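Side-chain contacts in condensin complex subunit 3 (Schizosaccharomyces pombe, PDB 5OQR), which serves as a regulatory subunit of condensin, the complex required to convert interphase chromatin into mitotic-like condensed chromosomes: residues 43-48 against 101-106; 245-250 against 286-291; 261-266 against 311-316; 603-608 against 628-633; 643-648 against 681-686. All coordinates share one frame; numbering follows the deposited sequence.

Contact 1: residues 43-48 against 101-106; sequences IILTVK and CQIIAR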
# COMPACT_ATOMS: atom_id res chain seq x y z
N ILE A 43 -1.77 47.53 -1.96
CA ILE A 43 -0.94 47.21 -3.12
C ILE A 43 -0.39 45.79 -3.04
O ILE A 43 0.16 45.29 -4.04
CB ILE A 43 0.18 48.26 -3.24
CG1 ILE A 43 -0.41 49.54 -3.85
CG2 ILE A 43 1.38 47.74 -4.05
CD1 ILE A 43 0.58 50.63 -4.16
N ILE A 44 -0.54 45.11 -1.90
CA ILE A 44 -0.22 43.69 -1.84
C ILE A 44 -1.38 42.83 -2.32
O ILE A 44 -1.17 41.68 -2.73
CB ILE A 44 0.21 43.32 -0.41
CG1 ILE A 44 1.69 43.65 -0.22
CG2 ILE A 44 -0.03 41.83 -0.11
CD1 ILE A 44 2.14 43.69 1.21
N LEU A 45 -2.60 43.37 -2.30
CA LEU A 45 -3.75 42.62 -2.81
C LEU A 45 -3.77 42.57 -4.33
O LEU A 45 -4.41 41.68 -4.90
CB LEU A 45 -5.05 43.24 -2.31
CG LEU A 45 -5.15 43.51 -0.80
CD1 LEU A 45 -6.59 43.85 -0.43
CD2 LEU A 45 -4.66 42.33 0.02
N THR A 46 -3.08 43.50 -5.01
CA THR A 46 -3.10 43.52 -6.47
C THR A 46 -2.09 42.55 -7.07
O THR A 46 -2.34 42.01 -8.15
CB THR A 46 -2.81 44.94 -6.98
OG1 THR A 46 -2.73 44.93 -8.41
CG2 THR A 46 -1.51 45.49 -6.41
N VAL A 47 -0.97 42.32 -6.39
CA VAL A 47 0.04 41.40 -6.91
C VAL A 47 -0.49 39.98 -6.89
O VAL A 47 -1.03 39.51 -5.87
CB VAL A 47 1.35 41.52 -6.11
CG1 VAL A 47 2.06 42.82 -6.44
CG2 VAL A 47 1.09 41.41 -4.61
N LYS A 48 -0.34 39.27 -8.00
CA LYS A 48 -0.75 37.88 -8.09
C LYS A 48 0.26 36.98 -7.38
O LYS A 48 1.41 37.36 -7.15
CB LYS A 48 -0.90 37.46 -9.55
CG LYS A 48 -1.94 38.24 -10.35
CD LYS A 48 -3.34 37.93 -9.88
CE LYS A 48 -4.39 38.80 -10.55
NZ LYS A 48 -4.40 40.18 -10.00
N CYS A 101 -6.45 36.40 3.10
CA CYS A 101 -6.22 35.25 3.98
C CYS A 101 -4.75 35.12 4.33
O CYS A 101 -4.40 34.81 5.48
CB CYS A 101 -6.74 33.98 3.33
SG CYS A 101 -8.53 33.91 3.14
N GLN A 102 -3.87 35.34 3.36
CA GLN A 102 -2.43 35.28 3.62
C GLN A 102 -2.03 36.27 4.70
O GLN A 102 -1.33 35.92 5.65
CB GLN A 102 -1.66 35.55 2.32
CG GLN A 102 -0.15 35.45 2.46
CD GLN A 102 0.57 35.84 1.19
OE1 GLN A 102 0.11 36.71 0.45
NE2 GLN A 102 1.70 35.21 0.93
N ILE A 103 -2.48 37.52 4.57
CA ILE A 103 -2.10 38.55 5.53
C ILE A 103 -2.70 38.24 6.90
O ILE A 103 -2.00 38.23 7.91
CB ILE A 103 -2.53 39.94 5.03
CG1 ILE A 103 -1.85 40.25 3.69
CG2 ILE A 103 -2.17 41.01 6.05
CD1 ILE A 103 -2.45 41.44 2.96
N ILE A 104 -4.01 37.99 6.94
CA ILE A 104 -4.68 37.75 8.22
C ILE A 104 -4.01 36.60 8.96
O ILE A 104 -3.80 36.66 10.18
CB ILE A 104 -6.18 37.49 8.00
CG1 ILE A 104 -6.86 38.77 7.52
CG2 ILE A 104 -6.84 36.99 9.29
CD1 ILE A 104 -8.28 38.58 7.09
N ALA A 105 -3.67 35.53 8.24
CA ALA A 105 -3.05 34.37 8.89
C ALA A 105 -1.77 34.77 9.61
O ALA A 105 -1.54 34.36 10.76
CB ALA A 105 -2.76 33.29 7.85
N ARG A 106 -0.92 35.56 8.97
CA ARG A 106 0.37 35.90 9.55
C ARG A 106 0.24 36.97 10.62
O ARG A 106 0.93 36.91 11.65
CB ARG A 106 1.33 36.37 8.46
CG ARG A 106 1.56 35.35 7.35
CD ARG A 106 2.80 35.71 6.55
NE ARG A 106 2.97 34.85 5.37
CZ ARG A 106 3.98 34.96 4.52
NH1 ARG A 106 4.06 34.14 3.48
NH2 ARG A 106 4.92 35.88 4.69
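Ile-44 and Ile-103 hold their CG2 methyls anti to the backbone N and their CG1 branches anti to the carbonyl carbon. In Ile-44 this turns the short CG2 branch toward helix 94-108. In Ile-103 (chi1 -60°) the long branch makes the approach, because its second torsion is extended (chi2 166°) and carries CD1 out to the loop. CD1 of Ile-103 is the common point of the contact. CG2 of Ile-44 lies 3.9 Å from Ile-103 CD1, with the two side chains set at a slant. CD2 of Leu-45 lies 3.8 Å from Ile-103 CD1, and here the side chains run at about a right angle. Leu-45 does not aim its CB at the helix; the bend of its chain brings CD2 nearer. One methyl is thus gripped by two neighbouring residues of the loop. All three residues are buried, and their contact is wholly apolar. The backbones stay well apart, with the CA atoms of Ile-44 and Ile-103 separated by 9.2 Å. Polar ties lie beside the cluster: Arg-99 binds Val-47 O through NE and Gln-102 OE1 through NH1. An aromatic side chain of another protein's chain packs on Leu-45. Residues 43-48 are the first part of the loop between helix 33-42 and helix 52-69. Residues 101-106 lie in HEAT repeat 2. Ile-103 also packs on Leu-58 of helix 52-69 and on Ile-85 of helix 78-86.

Contact 2: residues 245-250 against 286-291; sequences AAADML and FDVRVD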
# COMPACT_ATOMS: atom_id res chain seq x y z
N ALA A 245 11.73 9.06 7.11
CA ALA A 245 11.19 9.87 8.19
C ALA A 245 10.60 9.00 9.29
O ALA A 245 10.71 9.33 10.48
CB ALA A 245 10.14 10.84 7.65
N ALA A 246 9.97 7.89 8.91
CA ALA A 246 9.40 6.99 9.91
C ALA A 246 10.50 6.26 10.68
O ALA A 246 10.37 6.04 11.89
CB ALA A 246 8.47 5.98 9.23
N ALA A 247 11.58 5.89 10.00
CA ALA A 247 12.69 5.24 10.67
C ALA A 247 13.41 6.19 11.62
O ALA A 247 13.93 5.75 12.66
CB ALA A 247 13.67 4.68 9.64
N ASP A 248 13.45 7.48 11.29
CA ASP A 248 14.09 8.45 12.17
C ASP A 248 13.25 8.73 13.41
O ASP A 248 13.78 8.87 14.51
CB ASP A 248 14.37 9.74 11.41
CG ASP A 248 15.62 9.66 10.54
OD1 ASP A 248 16.06 8.53 10.24
OD2 ASP A 248 16.16 10.72 10.16
N MET A 249 11.92 8.81 13.24
CA MET A 249 11.04 8.96 14.39
C MET A 249 11.18 7.77 15.32
O MET A 249 11.13 7.92 16.55
CB MET A 249 9.60 9.10 13.92
CG MET A 249 8.55 9.02 15.03
SD MET A 249 6.90 8.69 14.38
CE MET A 249 7.10 7.02 13.78
N LEU A 250 11.33 6.57 14.76
CA LEU A 250 11.47 5.37 15.56
C LEU A 250 12.83 5.31 16.24
O LEU A 250 12.94 4.88 17.39
CB LEU A 250 11.23 4.15 14.68
CG LEU A 250 11.27 2.73 15.25
CD1 LEU A 250 12.69 2.17 15.24
CD2 LEU A 250 10.68 2.67 16.65
N PHE A 286 18.47 -0.26 13.23
CA PHE A 286 19.90 -0.46 13.06
C PHE A 286 20.41 -0.04 11.69
O PHE A 286 21.62 0.06 11.51
CB PHE A 286 20.25 -1.93 13.32
CG PHE A 286 20.20 -2.30 14.77
CD1 PHE A 286 21.06 -1.71 15.68
CD2 PHE A 286 19.31 -3.25 15.23
CE1 PHE A 286 21.02 -2.04 17.02
CE2 PHE A 286 19.27 -3.59 16.56
CZ PHE A 286 20.12 -2.99 17.46
N ASP A 287 19.52 0.19 10.73
CA ASP A 287 19.94 0.88 9.51
C ASP A 287 20.23 2.34 9.79
O ASP A 287 21.16 2.92 9.22
CB ASP A 287 18.86 0.74 8.43
CG ASP A 287 18.90 -0.60 7.72
OD1 ASP A 287 19.99 -1.20 7.63
OD2 ASP A 287 17.83 -1.06 7.25
N VAL A 288 19.46 2.95 10.69
CA VAL A 288 19.69 4.33 11.09
C VAL A 288 20.84 4.43 12.08
O VAL A 288 21.66 5.35 12.02
CB VAL A 288 18.40 4.94 11.66
CG1 VAL A 288 18.62 6.38 12.09
CG2 VAL A 288 17.27 4.85 10.65
N ARG A 289 20.92 3.49 13.02
CA ARG A 289 21.88 3.52 14.12
C ARG A 289 22.79 2.30 14.01
O ARG A 289 22.75 1.41 14.86
CB ARG A 289 21.16 3.56 15.48
CG ARG A 289 20.00 4.56 15.58
CD ARG A 289 20.47 5.98 15.83
NE ARG A 289 21.25 6.09 17.06
CZ ARG A 289 20.73 6.30 18.27
NH1 ARG A 289 19.42 6.42 18.43
NH2 ARG A 289 21.53 6.38 19.32
N VAL A 290 23.62 2.26 12.96
CA VAL A 290 24.52 1.13 12.77
C VAL A 290 25.51 1.04 13.92
O VAL A 290 25.98 -0.06 14.26
CB VAL A 290 25.24 1.24 11.42
CG1 VAL A 290 26.17 0.05 11.21
CG2 VAL A 290 24.24 1.33 10.29
N ASP A 291 25.87 2.17 14.53
CA ASP A 291 26.83 2.15 15.63
C ASP A 291 26.35 1.27 16.77
O ASP A 291 27.15 0.60 17.43
CB ASP A 291 27.07 3.58 16.13
CG ASP A 291 25.78 4.30 16.48
OD1 ASP A 291 24.81 4.19 15.70
OD2 ASP A 291 25.74 4.98 17.53
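The carboxylate of Asp-248 is the flat group that meets Val-288, and it does so through OD1. Val-288 CG1 stands well above the carboxylate plane, 3.8 Å from Asp-248 OD1. Val-288 CG2 lies much closer to that plane, 3.9 Å from Asp-248 OD1. Both valine methyls touch this one oxygen from the same side of the plane. Val-288 CG2 also touches CB of Ala-247 at 3.7 Å. With chi1 at 180°, CG1 is anti to the backbone N and CG2 lies beside it, and both methyls face helix 240-257. Ala-247 and Asp-248 belong to HEAT repeat 5, on helix 240-257. Val-288 is the last helical residue before the chain turns at Arg-289, whose NH1 binds Ala-251 O. The contact therefore joins the body of one helix to the end of the next long helix, 275-288. Ala-247 and Val-288 make an ordinary apolar pair. Asp-248 gives the valine methyls only van der Waals contact; its OD1 forms a salt bridge with Lys-244 on the same helix.

Contact 3: residues 261-266 against 311-316; sequences NLLELL and SLLART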
# COMPACT_ATOMS: atom_id res chain seq x y z
N ASN A 261 16.48 2.33 25.67
CA ASN A 261 16.59 0.89 25.89
C ASN A 261 15.73 0.20 24.83
O ASN A 261 14.50 0.19 24.93
CB ASN A 261 16.16 0.51 27.30
CG ASN A 261 16.57 -0.89 27.67
OD1 ASN A 261 15.78 -1.83 27.58
ND2 ASN A 261 17.82 -1.05 28.09
N LEU A 262 16.39 -0.38 23.83
CA LEU A 262 15.67 -1.00 22.73
C LEU A 262 14.71 -2.07 23.23
O LEU A 262 13.58 -2.19 22.72
CB LEU A 262 16.66 -1.60 21.73
CG LEU A 262 16.07 -2.15 20.43
CD1 LEU A 262 15.40 -1.05 19.63
CD2 LEU A 262 17.16 -2.82 19.61
N LEU A 263 15.13 -2.87 24.21
CA LEU A 263 14.25 -3.89 24.77
C LEU A 263 12.99 -3.26 25.37
O LEU A 263 11.88 -3.75 25.14
CB LEU A 263 14.99 -4.70 25.83
CG LEU A 263 15.98 -5.76 25.34
CD1 LEU A 263 16.67 -6.41 26.52
CD2 LEU A 263 15.30 -6.81 24.48
N GLU A 264 13.16 -2.18 26.13
CA GLU A 264 12.00 -1.54 26.74
C GLU A 264 11.03 -1.03 25.68
O GLU A 264 9.81 -1.07 25.88
CB GLU A 264 12.45 -0.39 27.64
CG GLU A 264 11.33 0.23 28.45
CD GLU A 264 11.83 1.17 29.53
OE1 GLU A 264 11.03 1.99 30.02
OE2 GLU A 264 13.03 1.10 29.87
N LEU A 265 11.56 -0.56 24.55
CA LEU A 265 10.69 -0.18 23.44
C LEU A 265 9.97 -1.39 22.87
O LEU A 265 8.77 -1.32 22.57
CB LEU A 265 11.52 0.52 22.36
CG LEU A 265 10.80 1.03 21.10
CD1 LEU A 265 11.58 2.17 20.49
CD2 LEU A 265 10.60 -0.06 20.06
N LEU A 266 10.68 -2.50 22.69
CA LEU A 266 10.07 -3.70 22.13
C LEU A 266 8.91 -4.18 23.00
O LEU A 266 7.91 -4.68 22.48
CB LEU A 266 11.11 -4.80 21.98
CG LEU A 266 12.24 -4.53 20.98
CD1 LEU A 266 13.33 -5.57 21.11
CD2 LEU A 266 11.70 -4.50 19.56
N SER A 311 14.44 -12.57 22.95
CA SER A 311 14.72 -13.62 21.98
C SER A 311 14.53 -13.12 20.55
O SER A 311 15.29 -13.49 19.65
CB SER A 311 13.83 -14.83 22.24
OG SER A 311 12.47 -14.52 22.02
N LEU A 312 13.52 -12.28 20.33
CA LEU A 312 13.31 -11.72 19.00
C LEU A 312 14.48 -10.84 18.58
O LEU A 312 14.86 -10.82 17.40
CB LEU A 312 12.01 -10.92 18.97
CG LEU A 312 11.62 -10.33 17.61
CD1 LEU A 312 11.15 -11.42 16.67
CD2 LEU A 312 10.56 -9.28 17.79
N LEU A 313 15.06 -10.11 19.53
CA LEU A 313 16.20 -9.25 19.20
C LEU A 313 17.39 -10.07 18.72
O LEU A 313 18.07 -9.68 17.76
CB LEU A 313 16.59 -8.42 20.43
CG LEU A 313 17.81 -7.52 20.25
CD1 LEU A 313 17.58 -6.51 19.13
CD2 LEU A 313 18.14 -6.83 21.55
N ALA A 314 17.66 -11.20 19.37
CA ALA A 314 18.79 -12.03 18.95
C ALA A 314 18.54 -12.63 17.57
O ALA A 314 19.45 -12.67 16.74
CB ALA A 314 19.04 -13.13 19.98
N ARG A 315 17.32 -13.10 17.32
CA ARG A 315 17.01 -13.70 16.02
C ARG A 315 17.13 -12.66 14.90
O ARG A 315 17.56 -12.99 13.79
CB ARG A 315 15.62 -14.31 16.05
CG ARG A 315 15.02 -14.64 14.69
CD ARG A 315 14.17 -13.49 14.16
NE ARG A 315 13.50 -13.83 12.90
CZ ARG A 315 12.21 -14.11 12.78
NH1 ARG A 315 11.72 -14.41 11.58
NH2 ARG A 315 11.40 -14.10 13.82
N THR A 316 16.73 -11.42 15.18
CA THR A 316 16.83 -10.37 14.16
C THR A 316 18.28 -9.92 13.98
O THR A 316 18.73 -9.73 12.85
CB THR A 316 15.95 -9.18 14.54
OG1 THR A 316 14.62 -9.64 14.82
CG2 THR A 316 15.90 -8.17 13.41
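This contact belongs to the alpha-solenoid of a HEAT-repeat protein, where the short helix 262-266 brings Leu-262, Leu-263 and Leu-266 up to Leu-313 of helix 308-324. Leu-313 meets all three with different atoms. Leu-313 CD1 touches CD2 of Leu-262 at 3.7 Å. Leu-313 CD2 faces CD2 of Leu-263 at 4.1 Å. Leu-313 CB is 4.4 Å from CD1 of Leu-266. The two methyls of Leu-313 part toward different neighbours, with CG anti to the backbone N (chi1 177°). Leu-263 reaches it differently: its CG is anti to the carbonyl carbon, and its side chain runs at about a right angle to that of Leu-313. The short axes come within 11.1 Å, with 114° between their directions, so these segments are steeply inclined and not close to antiparallel. Asn-261 is the N-cap of the short helix. Asn-261 OD1 accepts from Glu-264 N at 3.0 Å, in the carbonyl plane and on a lone pair. On the other helix, Thr-316 OG1 binds Leu-312 O at 2.8 Å. The N of Thr-316 binds the same oxygen from the opposite face of its plane. Leu-262 also packs on Phe-286 of helix 275-288. Leu-312 lies against Phe-361 and Gln-365 of helix 356-372.

Contact 4: residues 603-608 against 628-633; sequences LFLKPL and GYFFPV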
# COMPACT_ATOMS: atom_id res chain seq x y z
N LEU A 603 -9.96 -17.07 -22.01
CA LEU A 603 -11.22 -17.46 -21.40
C LEU A 603 -11.40 -16.82 -20.03
O LEU A 603 -12.52 -16.45 -19.65
CB LEU A 603 -11.30 -18.99 -21.29
CG LEU A 603 -12.61 -19.57 -20.78
CD1 LEU A 603 -13.73 -19.37 -21.79
CD2 LEU A 603 -12.45 -21.04 -20.44
N PHE A 604 -10.32 -16.67 -19.27
CA PHE A 604 -10.41 -16.13 -17.92
C PHE A 604 -10.18 -14.62 -17.87
O PHE A 604 -10.68 -13.96 -16.95
CB PHE A 604 -9.39 -16.81 -17.00
CG PHE A 604 -9.78 -18.21 -16.61
CD1 PHE A 604 -10.77 -18.43 -15.68
CD2 PHE A 604 -9.14 -19.30 -17.17
CE1 PHE A 604 -11.13 -19.71 -15.32
CE2 PHE A 604 -9.49 -20.58 -16.81
CZ PHE A 604 -10.49 -20.79 -15.88
N LEU A 605 -9.45 -14.07 -18.83
CA LEU A 605 -9.08 -12.66 -18.77
C LEU A 605 -10.31 -11.77 -18.68
O LEU A 605 -10.31 -10.76 -17.97
CB LEU A 605 -8.23 -12.30 -19.99
CG LEU A 605 -7.02 -11.38 -19.87
CD1 LEU A 605 -6.29 -11.49 -18.54
CD2 LEU A 605 -6.06 -11.73 -21.01
N LYS A 606 -11.39 -12.12 -19.40
CA LYS A 606 -12.58 -11.29 -19.38
C LYS A 606 -13.35 -11.44 -18.07
O LYS A 606 -13.65 -10.42 -17.43
CB LYS A 606 -13.45 -11.58 -20.61
CG LYS A 606 -14.72 -10.75 -20.71
CD LYS A 606 -15.83 -11.54 -21.38
CE LYS A 606 -17.10 -10.72 -21.47
NZ LYS A 606 -18.32 -11.57 -21.59
N PRO A 607 -13.70 -12.65 -17.62
CA PRO A 607 -14.32 -12.76 -16.29
C PRO A 607 -13.50 -12.14 -15.17
O PRO A 607 -14.07 -11.61 -14.21
CB PRO A 607 -14.46 -14.28 -16.11
CG PRO A 607 -14.56 -14.80 -17.48
CD PRO A 607 -13.70 -13.94 -18.33
N LEU A 608 -12.17 -12.19 -15.26
CA LEU A 608 -11.33 -11.57 -14.23
C LEU A 608 -11.53 -10.06 -14.20
O LEU A 608 -11.75 -9.48 -13.14
CB LEU A 608 -9.86 -11.90 -14.48
CG LEU A 608 -9.18 -12.99 -13.65
CD1 LEU A 608 -7.69 -12.94 -13.92
CD2 LEU A 608 -9.44 -12.84 -12.16
N GLY A 628 -5.06 -6.40 -8.12
CA GLY A 628 -4.34 -5.15 -8.20
C GLY A 628 -2.87 -5.35 -8.50
O GLY A 628 -2.22 -4.47 -9.07
N TYR A 629 -2.33 -6.50 -8.12
CA TYR A 629 -0.94 -6.83 -8.41
C TYR A 629 -0.78 -7.64 -9.69
O TYR A 629 0.24 -7.52 -10.37
CB TYR A 629 -0.33 -7.61 -7.24
CG TYR A 629 1.04 -8.18 -7.53
CD1 TYR A 629 1.20 -9.52 -7.85
CD2 TYR A 629 2.16 -7.37 -7.52
CE1 TYR A 629 2.44 -10.04 -8.14
CE2 TYR A 629 3.41 -7.88 -7.80
CZ TYR A 629 3.55 -9.22 -8.11
OH TYR A 629 4.80 -9.73 -8.39
N PHE A 630 -1.78 -8.46 -10.03
CA PHE A 630 -1.65 -9.36 -11.17
C PHE A 630 -1.72 -8.61 -12.49
O PHE A 630 -0.87 -8.79 -13.37
CB PHE A 630 -2.74 -10.43 -11.10
CG PHE A 630 -3.13 -10.99 -12.44
CD1 PHE A 630 -4.20 -10.45 -13.14
CD2 PHE A 630 -2.44 -12.04 -13.00
CE1 PHE A 630 -4.57 -10.95 -14.37
CE2 PHE A 630 -2.80 -12.55 -14.23
CZ PHE A 630 -3.87 -12.00 -14.91
N PHE A 631 -2.73 -7.76 -12.67
CA PHE A 631 -2.94 -7.12 -13.97
C PHE A 631 -1.70 -6.36 -14.44
O PHE A 631 -1.30 -6.56 -15.60
CB PHE A 631 -4.17 -6.20 -13.91
CG PHE A 631 -5.47 -6.94 -13.98
CD1 PHE A 631 -5.77 -7.74 -15.06
CD2 PHE A 631 -6.41 -6.82 -12.97
CE1 PHE A 631 -6.97 -8.42 -15.14
CE2 PHE A 631 -7.61 -7.49 -13.04
CZ PHE A 631 -7.89 -8.30 -14.12
N PRO A 632 -1.06 -5.52 -13.64
CA PRO A 632 0.18 -4.88 -14.12
C PRO A 632 1.28 -5.88 -14.44
O PRO A 632 1.99 -5.72 -15.44
CB PRO A 632 0.57 -3.96 -12.96
CG PRO A 632 -0.67 -3.76 -12.19
CD PRO A 632 -1.44 -5.02 -12.31
N VAL A 633 1.44 -6.92 -13.62
CA VAL A 633 2.48 -7.91 -13.85
C VAL A 633 2.21 -8.67 -15.14
O VAL A 633 3.12 -8.90 -15.95
CB VAL A 633 2.58 -8.87 -12.65
CG1 VAL A 633 3.35 -10.14 -13.00
CG2 VAL A 633 3.24 -8.17 -11.48
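Leu-608 leaves its helix pointing at Phe-630 and Phe-631. At the root of the side chain, Leu-608 CB lies 4.1 Å from Phe-631 CZ. The backbone C of Leu-608 is also there, at the edge of the Phe-631 ring, near its plane. Past CG the chain extends, and Leu-608 CD1 comes obliquely to the Phe-630 ring, 3.7 Å from CE1 and 4.1 Å from CZ. Leu-608 and Phe-630 come at each other from opposite directions. The root of the leucine thus goes to one phenylalanine and its tip to the other. Leu-605, a turn earlier, adds its CD1 at the edge of the Phe-630 ring, 4.4 Å from CZ. The partners are helices 601-613 and 621-635, consecutive members of the solenoid in the C-terminal family region of this condensin subunit. Their short axes pass 12.8 Å apart and cross at -133°. Both are kinked at a proline, Pro-607 in the first and Pro-632 in the second, whose N has no bond to the preceding turn. Side by side on one helix, the rings of Phe-630 and Phe-631 use different first torsions, 153° and -77°. This puts CD1 of Phe-630 over one face of the Phe-631 ring, toward its rim, while CE1 of Phe-631 lies at the edge of the Phe-630 ring. Phe-630 also packs on Ala-591 and Leu-594 of helix 580-597, and Phe-631 stacks with Trp-682.

Contact 5: residues 643-648 against 681-686; sequences WRIATI and DWTDNE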
# COMPACT_ATOMS: atom_id res chain seq x y z
N TRP A 643 -1.94 -7.83 -25.94
CA TRP A 643 -2.79 -8.17 -27.08
C TRP A 643 -4.03 -8.93 -26.63
O TRP A 643 -5.14 -8.66 -27.09
CB TRP A 643 -2.00 -8.98 -28.10
CG TRP A 643 -2.70 -9.18 -29.40
CD1 TRP A 643 -3.60 -10.15 -29.71
CD2 TRP A 643 -2.53 -8.40 -30.59
NE1 TRP A 643 -4.02 -10.02 -31.01
CE2 TRP A 643 -3.38 -8.96 -31.57
CE3 TRP A 643 -1.76 -7.29 -30.93
CZ2 TRP A 643 -3.47 -8.44 -32.86
CZ3 TRP A 643 -1.85 -6.78 -32.20
CH2 TRP A 643 -2.70 -7.35 -33.15
N ARG A 644 -3.85 -9.90 -25.72
CA ARG A 644 -4.98 -10.67 -25.23
C ARG A 644 -6.00 -9.79 -24.52
O ARG A 644 -7.20 -10.08 -24.55
CB ARG A 644 -4.50 -11.77 -24.28
CG ARG A 644 -3.58 -12.79 -24.91
CD ARG A 644 -3.19 -13.86 -23.91
NE ARG A 644 -2.24 -14.82 -24.45
CZ ARG A 644 -0.92 -14.80 -24.25
NH1 ARG A 644 -0.37 -13.86 -23.49
NH2 ARG A 644 -0.15 -15.72 -24.79
N ILE A 645 -5.54 -8.72 -23.87
CA ILE A 645 -6.46 -7.85 -23.14
C ILE A 645 -7.26 -6.99 -24.12
O ILE A 645 -8.46 -6.76 -23.93
CB ILE A 645 -5.69 -6.99 -22.12
CG1 ILE A 645 -4.98 -7.90 -21.11
CG2 ILE A 645 -6.62 -6.02 -21.41
CD1 ILE A 645 -4.00 -7.18 -20.21
N ALA A 646 -6.61 -6.51 -25.18
CA ALA A 646 -7.32 -5.75 -26.20
C ALA A 646 -8.32 -6.62 -26.94
O ALA A 646 -9.32 -6.12 -27.46
CB ALA A 646 -6.33 -5.13 -27.18
N THR A 647 -8.08 -7.93 -26.99
CA THR A 647 -8.97 -8.83 -27.73
C THR A 647 -10.30 -9.03 -27.02
O THR A 647 -11.31 -9.33 -27.68
CB THR A 647 -8.27 -10.17 -27.94
OG1 THR A 647 -7.11 -9.98 -28.76
CG2 THR A 647 -9.20 -11.18 -28.61
N ILE A 648 -10.34 -8.88 -25.70
CA ILE A 648 -11.57 -8.98 -24.93
C ILE A 648 -11.95 -7.66 -24.29
O ILE A 648 -13.02 -7.57 -23.66
CB ILE A 648 -11.48 -10.09 -23.86
CG1 ILE A 648 -10.28 -9.89 -22.93
CG2 ILE A 648 -11.39 -11.45 -24.53
CD1 ILE A 648 -10.57 -9.06 -21.71
N ASP A 681 -4.37 1.77 -20.17
CA ASP A 681 -2.99 1.76 -19.70
C ASP A 681 -2.40 0.36 -19.78
O ASP A 681 -1.24 0.18 -20.18
CB ASP A 681 -2.91 2.30 -18.28
CG ASP A 681 -3.33 3.75 -18.18
OD1 ASP A 681 -3.03 4.39 -17.16
OD2 ASP A 681 -3.96 4.24 -19.14
N TRP A 682 -3.18 -0.66 -19.40
CA TRP A 682 -2.71 -2.03 -19.47
C TRP A 682 -2.31 -2.42 -20.89
O TRP A 682 -1.39 -3.23 -21.08
CB TRP A 682 -3.79 -2.99 -18.97
CG TRP A 682 -4.09 -2.87 -17.51
CD1 TRP A 682 -3.31 -2.29 -16.56
CD2 TRP A 682 -5.27 -3.33 -16.84
NE1 TRP A 682 -3.92 -2.37 -15.33
CE2 TRP A 682 -5.13 -3.00 -15.48
CE3 TRP A 682 -6.42 -3.99 -17.26
CZ2 TRP A 682 -6.10 -3.31 -14.54
CZ3 TRP A 682 -7.38 -4.30 -16.32
CH2 TRP A 682 -7.22 -3.96 -14.98
N THR A 683 -2.98 -1.87 -21.89
CA THR A 683 -2.74 -2.22 -23.28
C THR A 683 -1.76 -1.28 -23.97
O THR A 683 -1.44 -1.49 -25.15
CB THR A 683 -4.06 -2.25 -24.04
OG1 THR A 683 -4.81 -1.06 -23.75
CG2 THR A 683 -4.90 -3.43 -23.62
N ASP A 684 -1.25 -0.27 -23.27
CA ASP A 684 -0.32 0.69 -23.86
C ASP A 684 1.06 0.06 -23.99
O ASP A 684 1.65 -0.37 -23.00
CB ASP A 684 -0.27 1.95 -22.99
CG ASP A 684 0.56 3.06 -23.62
OD1 ASP A 684 1.40 2.77 -24.49
OD2 ASP A 684 0.36 4.22 -23.22
N ASN A 685 1.58 0.02 -25.22
CA ASN A 685 2.88 -0.60 -25.46
C ASN A 685 3.99 0.15 -24.75
O ASN A 685 5.01 -0.46 -24.39
CB ASN A 685 3.16 -0.66 -26.96
CG ASN A 685 4.49 -1.30 -27.28
OD1 ASN A 685 5.46 -0.61 -27.60
ND2 ASN A 685 4.55 -2.62 -27.19
N GLU A 686 3.83 1.45 -24.53
CA GLU A 686 4.87 2.23 -23.87
C GLU A 686 5.11 1.79 -22.44
O GLU A 686 6.20 2.01 -21.91
CB GLU A 686 4.50 3.72 -23.90
CG GLU A 686 5.57 4.65 -23.34
CD GLU A 686 6.83 4.66 -24.18
OE1 GLU A 686 6.80 4.13 -25.32
OE2 GLU A 686 7.86 5.20 -23.71
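Ile-645 and Thr-683 cross obliquely, methyl against methyl. CG2 of Thr-683 lies 3.8 Å from CG2 of Ile-645. CG2 of Thr-683 also lies 3.9 Å from Ala-646 N and 4.2 Å from Ala-646 CB. The other branch of Ile-645 goes a different way: CG1 is anti to the carbonyl carbon and carries CD1 to within 4.4 Å of CB of Trp-682. Thr-683 turns its two branches to separate jobs. OG1 sits between the backbone N and the carbonyl carbon (chi1 48°) and is hydrogen-bonded to Met-679 O and His-707 NE2. CG2 is left to face helix 639-661. The residues meet where helix 669-682 ends. Just beyond, Asp-684 OD1 accepts from Glu-686 N at 2.8 Å in an Asx turn; the N comes from above the carboxylate plane. Gln-642 NE2 bonds Trp-682 O and Asp-684 O. The side chains meet through carbon atoms alone, while the hydroxyl of the buried Thr-683 is bonded to partners outside the two segments.

Contacts 1, 4 and 5 are buried; contacts 2 and 3 are partly open. The five fall into three places along the solenoid. Contact 1 is remote, its centre at least 41 Å from any other. Contacts 2 and 3 touch and alternate along the chain: Leu-250 CD2 packs on Leu-265 CD1 at 4.0 Å. Contacts 4 and 5 also touch, for example Leu-605 CD2 on Arg-644 CB at 3.6 Å; helices 621-635 and 639-661 follow each other in the chain. These two pairs lie on opposite sides of the chain's centre. Aliphatic groups carry contacts 1 and 3, aromatic rings enter contact 4, and contacts 2 and 5 add a polar residue whose charge or hydroxyl is paired elsewhere.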